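Local coordinates for alpha-galactosidase (Lactobacillus brevis, PDB 3MI6), which probably catalyses the hydrolysis of terminal, non-reducing alpha-D-galactose residues in alpha-D-galactosides such as galactose oligosaccharides and galactomannans, at residues N251-G256 with E295-Y300; L366-F371 with G410-P415; A545-D550 with A570-H575. All coordinates share one frame; numbering follows the deposited sequence.

Contact 1 of 3, residues N251-G256 with E295-Y300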
ATOM      1  N   ASN D 251      17.133  -9.239  20.669  1.00 29.57           N
ATOM      2  CA  ASN D 251      16.540 -10.234  21.554  1.00 29.24           C
ATOM      3  C   ASN D 251      16.973 -10.061  23.032  1.00 31.49           C
ATOM      4  O   ASN D 251      17.682  -9.119  23.378  1.00 33.19           O
ATOM      5  CB  ASN D 251      16.754 -11.653  21.021  1.00 27.30           C
ATOM      6  CG  ASN D 251      15.658 -12.624  21.473  1.00 29.81           C
ATOM      7  OD1 ASN D 251      14.934 -12.361  22.442  1.00 30.35           O
ATOM      8  ND2 ASN D 251      15.539 -13.758  20.778  1.00 28.76           N
ATOM      9  N   LEU D 252      16.537 -10.958  23.907  1.00 31.73           N
ATOM     10  CA  LEU D 252      16.644 -10.716  25.337  1.00 30.90           C
ATOM     11  C   LEU D 252      16.796 -12.018  26.096  1.00 31.04           C
ATOM     12  O   LEU D 252      15.910 -12.859  26.053  1.00 31.99           O
ATOM     13  CB  LEU D 252      15.359 -10.058  25.802  1.00 29.51           C
ATOM     14  CG  LEU D 252      15.453  -8.784  26.611  1.00 35.12           C
ATOM     15  CD1 LEU D 252      14.431  -8.843  27.773  1.00 33.90           C
ATOM     16  CD2 LEU D 252      16.897  -8.544  27.089  1.00 31.76           C
ATOM     17  N   VAL D 253      17.898 -12.210  26.809  1.00 31.11           N
ATOM     18  CA  VAL D 253      17.988 -13.435  27.593  1.00 31.13           C
ATOM     19  C   VAL D 253      17.247 -13.295  28.915  1.00 31.42           C
ATOM     20  O   VAL D 253      17.861 -13.089  29.937  1.00 31.20           O
ATOM     21  CB  VAL D 253      19.411 -13.828  27.877  1.00 30.65           C
ATOM     22  CG1 VAL D 253      19.438 -15.281  28.321  1.00 32.16           C
ATOM     23  CG2 VAL D 253      20.253 -13.610  26.646  1.00 29.44           C
ATOM     24  N   TYR D 254      15.925 -13.411  28.871  1.00 32.09           N
ATOM     25  CA  TYR D 254      15.061 -13.203  30.023  1.00 32.03           C
ATOM     26  C   TYR D 254      13.763 -13.940  29.749  1.00 33.90           C
ATOM     27  O   TYR D 254      13.442 -14.204  28.604  1.00 38.60           O
ATOM     28  CB  TYR D 254      14.795 -11.710  30.209  1.00 33.77           C
ATOM     29  CG  TYR D 254      14.203 -11.368  31.552  1.00 34.40           C
ATOM     30  CD1 TYR D 254      14.853 -11.732  32.726  1.00 32.85           C
ATOM     31  CD2 TYR D 254      12.990 -10.682  31.647  1.00 33.78           C
ATOM     32  CE1 TYR D 254      14.310 -11.428  33.954  1.00 35.98           C
ATOM     33  CE2 TYR D 254      12.433 -10.375  32.868  1.00 33.26           C
ATOM     34  CZ  TYR D 254      13.099 -10.747  34.021  1.00 38.21           C
ATOM     35  OH  TYR D 254      12.550 -10.458  35.248  1.00 39.11           O
ATOM     36  N   SER D 255      13.013 -14.298  30.776  1.00 34.19           N
ATOM     37  CA  SER D 255      11.847 -15.147  30.564  1.00 35.16           C
ATOM     38  C   SER D 255      10.636 -14.624  31.301  1.00 35.55           C
ATOM     39  O   SER D 255       9.614 -15.298  31.369  1.00 37.17           O
ATOM     40  CB  SER D 255      12.126 -16.580  31.036  1.00 36.49           C
ATOM     41  OG  SER D 255      13.420 -16.995  30.652  1.00 35.49           O
ATOM     42  N   GLY D 256      10.768 -13.434  31.873  1.00 33.76           N
ATOM     43  CA  GLY D 256       9.706 -12.833  32.652  1.00 32.68           C
ATOM     44  C   GLY D 256       9.159 -11.634  31.920  1.00 33.28           C
ATOM     45  O   GLY D 256       9.149 -11.615  30.687  1.00 32.03           O
ATOM     46  N   GLU D 295      20.620  -9.863  29.876  1.00 30.51           N
ATOM     47  CA  GLU D 295      21.340  -9.411  28.689  1.00 30.33           C
ATOM     48  C   GLU D 295      20.452  -9.151  27.466  1.00 31.70           C
ATOM     49  O   GLU D 295      19.495  -9.895  27.195  1.00 32.34           O
ATOM     50  CB  GLU D 295      22.449 -10.401  28.344  1.00 31.32           C
ATOM     51  CG  GLU D 295      23.648 -10.258  29.246  1.00 32.73           C
ATOM     52  CD  GLU D 295      24.736 -11.250  28.938  1.00 36.95           C
ATOM     53  OE1 GLU D 295      24.442 -12.313  28.346  1.00 39.44           O
ATOM     54  OE2 GLU D 295      25.896 -10.964  29.296  1.00 41.11           O
ATOM     55  N   ALA D 296      20.781  -8.091  26.730  1.00 32.60           N
ATOM     56  CA  ALA D 296      20.155  -7.823  25.436  1.00 29.51           C
ATOM     57  C   ALA D 296      21.073  -8.310  24.325  1.00 28.96           C
ATOM     58  O   ALA D 296      22.255  -8.010  24.345  1.00 31.51           O
ATOM     59  CB  ALA D 296      19.884  -6.332  25.286  1.00 27.32           C
ATOM     60  N   ILE D 297      20.537  -9.070  23.371  1.00 30.99           N
ATOM     61  CA  ILE D 297      21.268  -9.422  22.133  1.00 31.10           C
ATOM     62  C   ILE D 297      20.968  -8.430  21.005  1.00 28.86           C
ATOM     63  O   ILE D 297      19.813  -8.211  20.674  1.00 30.12           O
ATOM     64  CB  ILE D 297      20.900 -10.830  21.589  1.00 29.73           C
ATOM     65  CG1 ILE D 297      20.889 -11.895  22.693  1.00 29.54           C
ATOM     66  CG2 ILE D 297      21.842 -11.222  20.478  1.00 29.68           C
ATOM     67  CD1 ILE D 297      22.193 -12.037  23.434  1.00 30.61           C
ATOM     68  N   LEU D 298      22.007  -7.838  20.428  1.00 29.52           N
ATOM     69  CA  LEU D 298      21.868  -6.919  19.298  1.00 28.77           C
ATOM     70  C   LEU D 298      22.621  -7.425  18.062  1.00 32.76           C
ATOM     71  O   LEU D 298      23.632  -8.128  18.169  1.00 33.21           O
ATOM     72  CB  LEU D 298      22.381  -5.534  19.657  1.00 30.31           C
ATOM     73  CG  LEU D 298      21.342  -4.478  20.019  1.00 33.60           C
ATOM     74  CD1 LEU D 298      20.604  -4.905  21.284  1.00 36.04           C
ATOM     75  CD2 LEU D 298      21.990  -3.123  20.238  1.00 31.53           C
ATOM     76  N   SER D 299      22.125  -7.062  16.883  1.00 32.70           N
ATOM     77  CA  SER D 299      22.689  -7.569  15.637  1.00 31.44           C
ATOM     78  C   SER D 299      22.216  -6.781  14.418  1.00 30.47           C
ATOM     79  O   SER D 299      21.109  -6.227  14.397  1.00 30.25           O
ATOM     80  CB  SER D 299      22.348  -9.049  15.469  1.00 29.66           C
ATOM     81  OG  SER D 299      23.267  -9.665  14.600  1.00 29.08           O
ATOM     82  N   TYR D 300      23.076  -6.729  13.412  1.00 28.00           N
ATOM     83  CA  TYR D 300      22.755  -6.058  12.178  1.00 29.68           C
ATOM     84  C   TYR D 300      23.332  -6.851  11.020  1.00 32.74           C
ATOM     85  O   TYR D 300      24.271  -7.624  11.190  1.00 32.99           O
ATOM     86  CB  TYR D 300      23.311  -4.642  12.158  1.00 30.04           C
ATOM     87  CG  TYR D 300      23.239  -3.997  10.780  1.00 33.26           C
ATOM     88  CD1 TYR D 300      24.195  -4.280   9.807  1.00 32.78           C
ATOM     89  CD2 TYR D 300      22.215  -3.108  10.455  1.00 32.38           C
ATOM     90  CE1 TYR D 300      24.135  -3.713   8.555  1.00 33.67           C
ATOM     91  CE2 TYR D 300      22.148  -2.522   9.197  1.00 34.14           C
ATOM     92  CZ  TYR D 300      23.115  -2.831   8.249  1.00 36.63           C
ATOM     93  OH  TYR D 300      23.056  -2.262   6.992  1.00 34.43           O
TER
HETATM   94  O   HOH W   1      20.560 -12.404  30.765  1.00 30.79           O

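Contact 2 of 3, residues L366-F371 with G410-P415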
ATOM      1  N   LEU D 366       6.540 -40.072  29.573  1.00 44.91           N
ATOM      2  CA  LEU D 366       5.297 -40.104  30.317  1.00 46.33           C
ATOM      3  C   LEU D 366       4.858 -38.668  30.650  1.00 52.58           C
ATOM      4  O   LEU D 366       5.631 -37.900  31.236  1.00 50.98           O
ATOM      5  CB  LEU D 366       5.512 -40.911  31.585  1.00 49.56           C
ATOM      6  CG  LEU D 366       4.382 -40.998  32.598  1.00 54.68           C
ATOM      7  CD1 LEU D 366       3.194 -41.668  31.983  1.00 53.32           C
ATOM      8  CD2 LEU D 366       4.861 -41.758  33.828  1.00 59.14           C
ATOM      9  N   ASP D 367       3.636 -38.292  30.267  1.00 50.47           N
ATOM     10  CA  ASP D 367       3.183 -36.912  30.465  1.00 49.56           C
ATOM     11  C   ASP D 367       2.309 -36.780  31.706  1.00 51.56           C
ATOM     12  O   ASP D 367       2.417 -37.573  32.643  1.00 55.66           O
ATOM     13  CB  ASP D 367       2.452 -36.367  29.221  1.00 52.13           C
ATOM     14  CG  ASP D 367       2.663 -34.849  29.010  1.00 52.43           C
ATOM     15  OD1 ASP D 367       3.659 -34.458  28.348  1.00 49.17           O
ATOM     16  OD2 ASP D 367       1.822 -34.051  29.484  1.00 48.01           O
ATOM     17  N   ASP D 368       1.444 -35.771  31.694  1.00 48.75           N
ATOM     18  CA  ASP D 368       0.623 -35.411  32.837  1.00 50.17           C
ATOM     19  C   ASP D 368      -0.184 -36.607  33.337  1.00 54.56           C
ATOM     20  O   ASP D 368      -0.777 -37.336  32.541  1.00 56.38           O
ATOM     21  CB  ASP D 368      -0.315 -34.257  32.445  1.00 51.14           C
ATOM     22  CG  ASP D 368      -0.886 -33.509  33.646  1.00 49.16           C
ATOM     23  OD1 ASP D 368      -0.983 -34.081  34.746  1.00 50.69           O
ATOM     24  OD2 ASP D 368      -1.253 -32.336  33.478  1.00 48.80           O
ATOM     25  N   GLY D 369      -0.188 -36.815  34.652  1.00 54.09           N
ATOM     26  CA  GLY D 369      -1.064 -37.798  35.261  1.00 55.70           C
ATOM     27  C   GLY D 369      -0.421 -38.835  36.166  1.00 56.85           C
ATOM     28  O   GLY D 369      -1.118 -39.609  36.808  1.00 62.07           O
ATOM     29  N   TRP D 370       0.900 -38.853  36.243  1.00 57.40           N
ATOM     30  CA  TRP D 370       1.581 -39.927  36.956  1.00 60.57           C
ATOM     31  C   TRP D 370       1.672 -39.722  38.473  1.00 61.53           C
ATOM     32  O   TRP D 370       1.950 -40.661  39.225  1.00 63.83           O
ATOM     33  CB  TRP D 370       2.982 -40.132  36.379  1.00 61.60           C
ATOM     34  CG  TRP D 370       3.851 -38.933  36.511  1.00 55.65           C
ATOM     35  CD1 TRP D 370       3.973 -37.920  35.620  1.00 56.98           C
ATOM     36  CD2 TRP D 370       4.710 -38.617  37.602  1.00 52.00           C
ATOM     37  NE1 TRP D 370       4.860 -36.989  36.081  1.00 56.37           N
ATOM     38  CE2 TRP D 370       5.329 -37.393  37.301  1.00 55.81           C
ATOM     39  CE3 TRP D 370       5.016 -39.247  38.804  1.00 56.66           C
ATOM     40  CZ2 TRP D 370       6.243 -36.783  38.158  1.00 55.61           C
ATOM     41  CZ3 TRP D 370       5.922 -38.644  39.656  1.00 59.89           C
ATOM     42  CH2 TRP D 370       6.529 -37.425  39.328  1.00 58.53           C
ATOM     43  N   PHE D 371       1.434 -38.494  38.917  1.00 58.64           N
ATOM     44  CA  PHE D 371       1.661 -38.123  40.309  1.00 60.71           C
ATOM     45  C   PHE D 371       0.357 -38.006  41.120  1.00 61.89           C
ATOM     46  O   PHE D 371      -0.731 -37.890  40.548  1.00 62.74           O
ATOM     47  CB  PHE D 371       2.428 -36.805  40.340  1.00 55.29           C
ATOM     48  CG  PHE D 371       1.789 -35.722  39.517  1.00 57.19           C
ATOM     49  CD1 PHE D 371       1.163 -34.647  40.123  1.00 56.46           C
ATOM     50  CD2 PHE D 371       1.792 -35.788  38.131  1.00 56.31           C
ATOM     51  CE1 PHE D 371       0.570 -33.647  39.362  1.00 55.14           C
ATOM     52  CE2 PHE D 371       1.193 -34.795  37.370  1.00 52.91           C
ATOM     53  CZ  PHE D 371       0.590 -33.722  37.989  1.00 53.03           C
ATOM     54  N   GLY D 410      11.615 -40.228  29.849  1.00 42.78           N
ATOM     55  CA  GLY D 410      11.424 -38.864  30.292  1.00 44.61           C
ATOM     56  C   GLY D 410      10.066 -38.724  30.933  1.00 47.15           C
ATOM     57  O   GLY D 410       9.165 -39.528  30.653  1.00 45.58           O
ATOM     58  N   LEU D 411       9.922 -37.727  31.805  1.00 44.98           N
ATOM     59  CA  LEU D 411       8.627 -37.443  32.417  1.00 46.31           C
ATOM     60  C   LEU D 411       8.372 -35.955  32.646  1.00 44.85           C
ATOM     61  O   LEU D 411       9.275 -35.134  32.570  1.00 44.61           O
ATOM     62  CB  LEU D 411       8.394 -38.270  33.701  1.00 52.21           C
ATOM     63  CG  LEU D 411       9.008 -37.859  35.045  1.00 53.63           C
ATOM     64  CD1 LEU D 411       8.226 -36.722  35.634  1.00 54.01           C
ATOM     65  CD2 LEU D 411       9.011 -39.016  36.025  1.00 55.58           C
ATOM     66  N   TRP D 412       7.117 -35.650  32.950  1.00 47.73           N
ATOM     67  CA  TRP D 412       6.548 -34.310  32.940  1.00 44.85           C
ATOM     68  C   TRP D 412       6.370 -33.776  34.368  1.00 47.03           C
ATOM     69  O   TRP D 412       5.748 -34.412  35.214  1.00 47.30           O
ATOM     70  CB  TRP D 412       5.192 -34.415  32.229  1.00 43.09           C
ATOM     71  CG  TRP D 412       4.353 -33.189  32.124  1.00 44.40           C
ATOM     72  CD1 TRP D 412       4.157 -32.440  31.009  1.00 46.38           C
ATOM     73  CD2 TRP D 412       3.530 -32.602  33.149  1.00 47.13           C
ATOM     74  NE1 TRP D 412       3.284 -31.413  31.270  1.00 47.10           N
ATOM     75  CE2 TRP D 412       2.884 -31.488  32.578  1.00 47.36           C
ATOM     76  CE3 TRP D 412       3.284 -32.905  34.495  1.00 47.24           C
ATOM     77  CZ2 TRP D 412       2.016 -30.664  33.308  1.00 48.28           C
ATOM     78  CZ3 TRP D 412       2.419 -32.094  35.213  1.00 46.58           C
ATOM     79  CH2 TRP D 412       1.797 -30.987  34.623  1.00 44.94           C
ATOM     80  N   PHE D 413       6.939 -32.614  34.637  1.00 44.65           N
ATOM     81  CA  PHE D 413       6.641 -31.883  35.855  1.00 44.16           C
ATOM     82  C   PHE D 413       6.020 -30.536  35.493  1.00 46.37           C
ATOM     83  O   PHE D 413       6.204 -30.036  34.376  1.00 44.45           O
ATOM     84  CB  PHE D 413       7.916 -31.611  36.648  1.00 45.73           C
ATOM     85  CG  PHE D 413       8.573 -32.837  37.197  1.00 50.53           C
ATOM     86  CD1 PHE D 413       8.261 -33.294  38.467  1.00 51.78           C
ATOM     87  CD2 PHE D 413       9.525 -33.521  36.455  1.00 48.67           C
ATOM     88  CE1 PHE D 413       8.876 -34.425  38.978  1.00 54.26           C
ATOM     89  CE2 PHE D 413      10.142 -34.644  36.958  1.00 46.64           C
ATOM     90  CZ  PHE D 413       9.817 -35.101  38.219  1.00 50.43           C
ATOM     91  N   GLU D 414       5.298 -29.951  36.448  1.00 47.41           N
ATOM     92  CA  GLU D 414       4.876 -28.548  36.390  1.00 44.48           C
ATOM     93  C   GLU D 414       5.134 -27.945  37.767  1.00 45.32           C
ATOM     94  O   GLU D 414       4.197 -27.669  38.510  1.00 42.70           O
ATOM     95  CB  GLU D 414       3.390 -28.419  36.008  1.00 44.29           C
ATOM     96  CG  GLU D 414       2.952 -27.012  35.586  1.00 42.06           C
ATOM     97  CD  GLU D 414       1.476 -26.932  35.200  1.00 42.91           C
ATOM     98  OE1 GLU D 414       0.853 -27.982  34.956  1.00 43.78           O
ATOM     99  OE2 GLU D 414       0.932 -25.811  35.136  1.00 42.49           O
ATOM    100  N   PRO D 415       6.422 -27.739  38.101  1.00 48.26           N
ATOM    101  CA  PRO D 415       6.962 -27.370  39.421  1.00 45.89           C
ATOM    102  C   PRO D 415       6.327 -26.138  40.049  1.00 45.30           C
ATOM    103  O   PRO D 415       5.896 -26.181  41.211  1.00 47.60           O
ATOM    104  CB  PRO D 415       8.422 -27.040  39.117  1.00 44.21           C
ATOM    105  CG  PRO D 415       8.734 -27.808  37.901  1.00 45.51           C
ATOM    106  CD  PRO D 415       7.484 -27.793  37.080  1.00 45.08           C
TER

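Contact 3 of 3, residues A545-D550 with A570-H575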
ATOM      1  N   ALA D 545      12.426 -26.131  23.228  1.00 35.83           N
ATOM      2  CA  ALA D 545      11.142 -25.822  23.834  1.00 36.69           C
ATOM      3  C   ALA D 545      10.027 -26.523  23.072  1.00 37.44           C
ATOM      4  O   ALA D 545      10.188 -26.835  21.894  1.00 38.08           O
ATOM      5  CB  ALA D 545      10.916 -24.318  23.860  1.00 35.06           C
ATOM      6  N   TRP D 546       8.916 -26.804  23.752  1.00 38.54           N
ATOM      7  CA  TRP D 546       7.705 -27.288  23.088  1.00 38.04           C
ATOM      8  C   TRP D 546       7.042 -26.086  22.405  1.00 37.51           C
ATOM      9  O   TRP D 546       6.428 -25.249  23.061  1.00 37.60           O
ATOM     10  CB  TRP D 546       6.763 -27.948  24.101  1.00 37.90           C
ATOM     11  CG  TRP D 546       5.495 -28.486  23.493  1.00 38.36           C
ATOM     12  CD1 TRP D 546       4.217 -28.268  23.923  1.00 36.99           C
ATOM     13  CD2 TRP D 546       5.386 -29.317  22.325  1.00 39.43           C
ATOM     14  NE1 TRP D 546       3.319 -28.923  23.103  1.00 35.44           N
ATOM     15  CE2 TRP D 546       4.011 -29.573  22.118  1.00 37.04           C
ATOM     16  CE3 TRP D 546       6.318 -29.877  21.442  1.00 38.80           C
ATOM     17  CZ2 TRP D 546       3.552 -30.361  21.067  1.00 38.40           C
ATOM     18  CZ3 TRP D 546       5.857 -30.656  20.399  1.00 39.03           C
ATOM     19  CH2 TRP D 546       4.485 -30.889  20.217  1.00 38.32           C
ATOM     20  N   THR D 547       7.178 -26.001  21.085  1.00 36.42           N
ATOM     21  CA  THR D 547       6.909 -24.759  20.359  1.00 35.09           C
ATOM     22  C   THR D 547       5.472 -24.255  20.454  1.00 34.32           C
ATOM     23  O   THR D 547       5.235 -23.069  20.667  1.00 33.79           O
ATOM     24  CB  THR D 547       7.294 -24.908  18.885  1.00 35.08           C
ATOM     25  OG1 THR D 547       8.497 -25.676  18.805  1.00 38.42           O
ATOM     26  CG2 THR D 547       7.508 -23.540  18.227  1.00 31.07           C
ATOM     27  N   SER D 548       4.519 -25.157  20.268  1.00 34.65           N
ATOM     28  CA  SER D 548       3.109 -24.825  20.413  1.00 34.87           C
ATOM     29  C   SER D 548       2.335 -26.067  20.823  1.00 33.67           C
ATOM     30  O   SER D 548       2.692 -27.170  20.437  1.00 33.69           O
ATOM     31  CB  SER D 548       2.547 -24.288  19.090  1.00 31.74           C
ATOM     32  OG  SER D 548       1.190 -23.900  19.233  1.00 30.08           O
ATOM     33  N   ASP D 549       1.281 -25.882  21.604  1.00 32.58           N
ATOM     34  CA  ASP D 549       0.333 -26.953  21.850  1.00 34.82           C
ATOM     35  C   ASP D 549      -0.408 -27.304  20.574  1.00 38.14           C
ATOM     36  O   ASP D 549      -0.916 -28.417  20.419  1.00 43.19           O
ATOM     37  CB  ASP D 549      -0.670 -26.562  22.921  1.00 35.25           C
ATOM     38  CG  ASP D 549      -0.314 -27.126  24.267  1.00 37.58           C
ATOM     39  OD1 ASP D 549       0.510 -28.065  24.289  1.00 33.77           O
ATOM     40  OD2 ASP D 549      -0.850 -26.623  25.293  1.00 40.95           O
ATOM     41  N   ASP D 550      -0.484 -26.343  19.664  1.00 37.17           N
ATOM     42  CA  ASP D 550      -1.055 -26.606  18.359  1.00 38.46           C
ATOM     43  C   ASP D 550      -0.085 -27.484  17.569  1.00 38.08           C
ATOM     44  O   ASP D 550       1.003 -27.031  17.198  1.00 35.83           O
ATOM     45  CB  ASP D 550      -1.323 -25.296  17.620  1.00 33.69           C
ATOM     46  CG  ASP D 550      -2.116 -25.500  16.349  1.00 35.95           C
ATOM     47  OD1 ASP D 550      -2.105 -26.620  15.790  1.00 40.21           O
ATOM     48  OD2 ASP D 550      -2.772 -24.538  15.901  1.00 38.97           O
ATOM     49  N   ALA D 570      16.737 -26.235  15.892  1.00 34.26           N
ATOM     50  CA  ALA D 570      17.247 -27.056  16.983  1.00 34.85           C
ATOM     51  C   ALA D 570      16.432 -26.846  18.266  1.00 35.25           C
ATOM     52  O   ALA D 570      16.269 -27.764  19.071  1.00 34.49           O
ATOM     53  CB  ALA D 570      18.717 -26.742  17.227  1.00 34.38           C
HETATM   54  N   MSE D 571      15.903 -25.639  18.424  1.00 34.08           N
HETATM   55  CA  MSE D 571      15.185 -25.246  19.624  1.00 35.56           C
HETATM   56  C   MSE D 571      13.694 -25.642  19.647  1.00 36.69           C
HETATM   57  O   MSE D 571      13.057 -25.616  20.706  1.00 37.03           O
HETATM   58  CB  MSE D 571      15.326 -23.742  19.821  1.00 35.11           C
HETATM   59  CG  MSE D 571      16.757 -23.272  20.075  1.00 36.34           C
HETATM   60 SE   MSE D 571      16.831 -21.339  20.395  1.00 60.10          SE
HETATM   61  CE  MSE D 571      18.790 -21.099  20.507  1.00 35.64           C
HETATM   62  N   MSE D 572      13.154 -26.029  18.492  1.00 35.39           N
HETATM   63  CA  MSE D 572      11.718 -26.265  18.344  1.00 34.74           C
HETATM   64  C   MSE D 572      11.305 -27.732  18.399  1.00 36.32           C
HETATM   65  O   MSE D 572      11.504 -28.473  17.438  1.00 35.68           O
HETATM   66  CB  MSE D 572      11.231 -25.712  17.008  1.00 34.19           C
HETATM   67  CG  MSE D 572      11.071 -24.214  16.919  1.00 36.22           C
HETATM   68 SE   MSE D 572      10.704 -23.708  15.031  1.00 51.19          SE
HETATM   69  CE  MSE D 572      12.479 -23.030  14.483  1.00 32.54           C
ATOM     70  N   GLY D 573      10.696 -28.155  19.498  1.00 36.15           N
ATOM     71  CA  GLY D 573      10.078 -29.465  19.503  1.00 37.83           C
ATOM     72  C   GLY D 573       8.935 -29.463  18.492  1.00 36.33           C
ATOM     73  O   GLY D 573       8.296 -28.442  18.301  1.00 33.59           O
ATOM     74  N   ALA D 574       8.688 -30.597  17.845  1.00 35.40           N
ATOM     75  CA  ALA D 574       7.555 -30.736  16.939  1.00 33.64           C
ATOM     76  C   ALA D 574       7.102 -32.186  16.883  1.00 35.02           C
ATOM     77  O   ALA D 574       7.872 -33.052  16.510  1.00 36.28           O
ATOM     78  CB  ALA D 574       7.933 -30.265  15.559  1.00 31.60           C
ATOM     79  N   HIS D 575       5.858 -32.464  17.249  1.00 36.97           N
ATOM     80  CA  HIS D 575       5.375 -33.844  17.210  1.00 38.22           C
ATOM     81  C   HIS D 575       4.350 -34.076  16.088  1.00 35.80           C
ATOM     82  O   HIS D 575       3.509 -33.231  15.825  1.00 36.49           O
ATOM     83  CB  HIS D 575       4.760 -34.255  18.551  1.00 37.57           C
ATOM     84  CG  HIS D 575       5.657 -34.053  19.735  1.00 40.03           C
ATOM     85  ND1 HIS D 575       5.189 -34.086  21.035  1.00 43.40           N
ATOM     86  CD2 HIS D 575       6.990 -33.832  19.824  1.00 40.38           C
ATOM     87  CE1 HIS D 575       6.191 -33.883  21.871  1.00 41.20           C
ATOM     88  NE2 HIS D 575       7.296 -33.729  21.164  1.00 42.00           N
TER

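Contact 1 of 3, residues N251-G256 with E295-Y300
Asn251 and Ile297 face each other as an antiparallel hydrogen-bonded pair, and their side chains leave the sheet on the same face; Leu252 and Ala296, the next pair, are non-hydrogen-bonded and project to the opposite face. On the first face the Asn251 amide turns away from Ile297. Its OD1 folds back to accept the N-H of Leu252, while ND2 makes a weak hydrogen bond to Tyr567, so a polar residue can sit beside the beta-branched Ile297. The isoleucine sends its CG1 branch anti to the carbonyl carbon (chi1 -46°), and the tip of that branch, CD1, lies 4.1 Å from CG2 of Val253, a methyl-to-methyl touch between two beta-branched side chains. Val253 thus extends the apolar patch, with Phe315 and Leu536 also packed on Ile297. On the other face Leu252 lies beside Ala296, whose small side chain leaves room for it; the exact position of the leucine CD2 is doubtful. The backbones are joined at Asn251 in both directions: its N donates to Ile297 O at 2.9 Å, and its O accepts Ile297 N at the same length. A third bond runs from Val253 N to Glu295 O (2.8 Å). Next to this bond, Val253 is the centre of an inverse gamma turn, and a water bridges the two segments, donating to Val253 O at 2.9 Å and accepting from Glu295 N at 2.7 Å. The carboxylate of Glu295 turns elsewhere, to a salt bridge with Lys114. This antiparallel ladder, with alternate side chains on alternate faces, joins two inner strands, 247-252 and 290-301, of the large sheet in the beta-rich N-terminal region of a family 36 glycosidase.

Contact 2 of 3, residues L366-F371 with G410-P415
Within the (beta/alpha)8 barrel that carries the predicted galactose site, Trp412 on strand 408-413 packs against Asp367 and Asp368, two predicted substrate-binding residues in the loop that follows strand 363-366. Asp368 lies side by side with the indole: its CB stands 4.1 Å over the centre of the six-membered ring, and its carboxylate is stacked nearly flat on it, the planes 18° apart. Asp367 approaches the same face over the five-membered ring, its carboxylate tilted 48° from the ring. A broad, flat tryptophan can therefore back both acids at once, while other partners hold their charges: Lys477 for Asp367, Arg374 for Asp368. Trp370 supplies the second grip. With CG between the backbone N and carbonyl carbon, its ring swings toward the strand, and NE1 donates to Trp412 O at 2.9 Å, in the planes of both ring and carbonyl. The apolar Leu411 presents CD2 to one face of this indole, 4.3 Å from the centroid of its six-membered ring. The CZ2-CH2 edge of the same indole points at the face of Phe413 in an offset edge-to-face pair, planes at 85°. At the barrel strands themselves, Leu366 N bonds to Gly410 O (2.9 Å). Outward, Leu411 and Phe413 pack on helix 454-471; inward, Trp412 donates through NE1 to Asp479, the predicted nucleophile, just beyond neighbouring strand 475-478.

Contact 3 of 3, residues A545-D550 with A570-H575
With CG of Trp546 anti to the backbone N (chi1 -179°) and CG of His575 anti to its carbonyl carbon (chi1 -54°), the two rings meet across adjacent parallel strands of the (beta/alpha)8 barrel, 544-546 and 572-576, linked by helix 553-566 in a beta-alpha-beta unit. The indole corner CZ3 lies over the centre of the imidazole; the six-membered ring and imidazole centroids are 4.1 Å apart, their planes inclined by 34°. ND1 of the histidine is hydrogen-bonded to Glu605. In the other direction, Trp546 NE1 donates to OD1 of Asp549, the predicted proton donor, at 3.2 Å, which is consistent with the indole helping to orient that carboxylate. Replacing Trp546 by an alanine would probably uncover the His575 face and leave Asp549 OD1 without its indole donor, though OD2 would keep its bond to Trp200. Ala545 ties the two segments by accepting Gly573 N through its O (2.8 Å) and donating its N to Met571 O (2.7 Å). Glycine suits position 573, since a beta carbon there would crowd Ala545 O and CE3 of Trp546. Beside it, Thr547 OG1 donates to Gly573 O at 2.8 Å, in the carbonyl plane and on a lone pair.

Overall arrangement
Along the chain the contacts follow one another as 1, 2 and 3 without interleaving. Contact 1 belongs to the large antiparallel sheet of the N-terminal region; contacts 2 and 3 both belong to the eight-stranded parallel barrel, joining its second and third strands and its sixth and seventh. The centres of contacts 2 and 3 lie about 17 Å apart, with strands 475-478 and 523-526 between them in barrel order, consistent with predicted substrate-binding residues and the predicted proton donor meeting at one site. Contact 1 is about 20 Å from contact 3 and 30 Å from contact 2, centre to centre. Helix 536-539 touches side chains of contacts 1 and 3, bridging sheet and barrel.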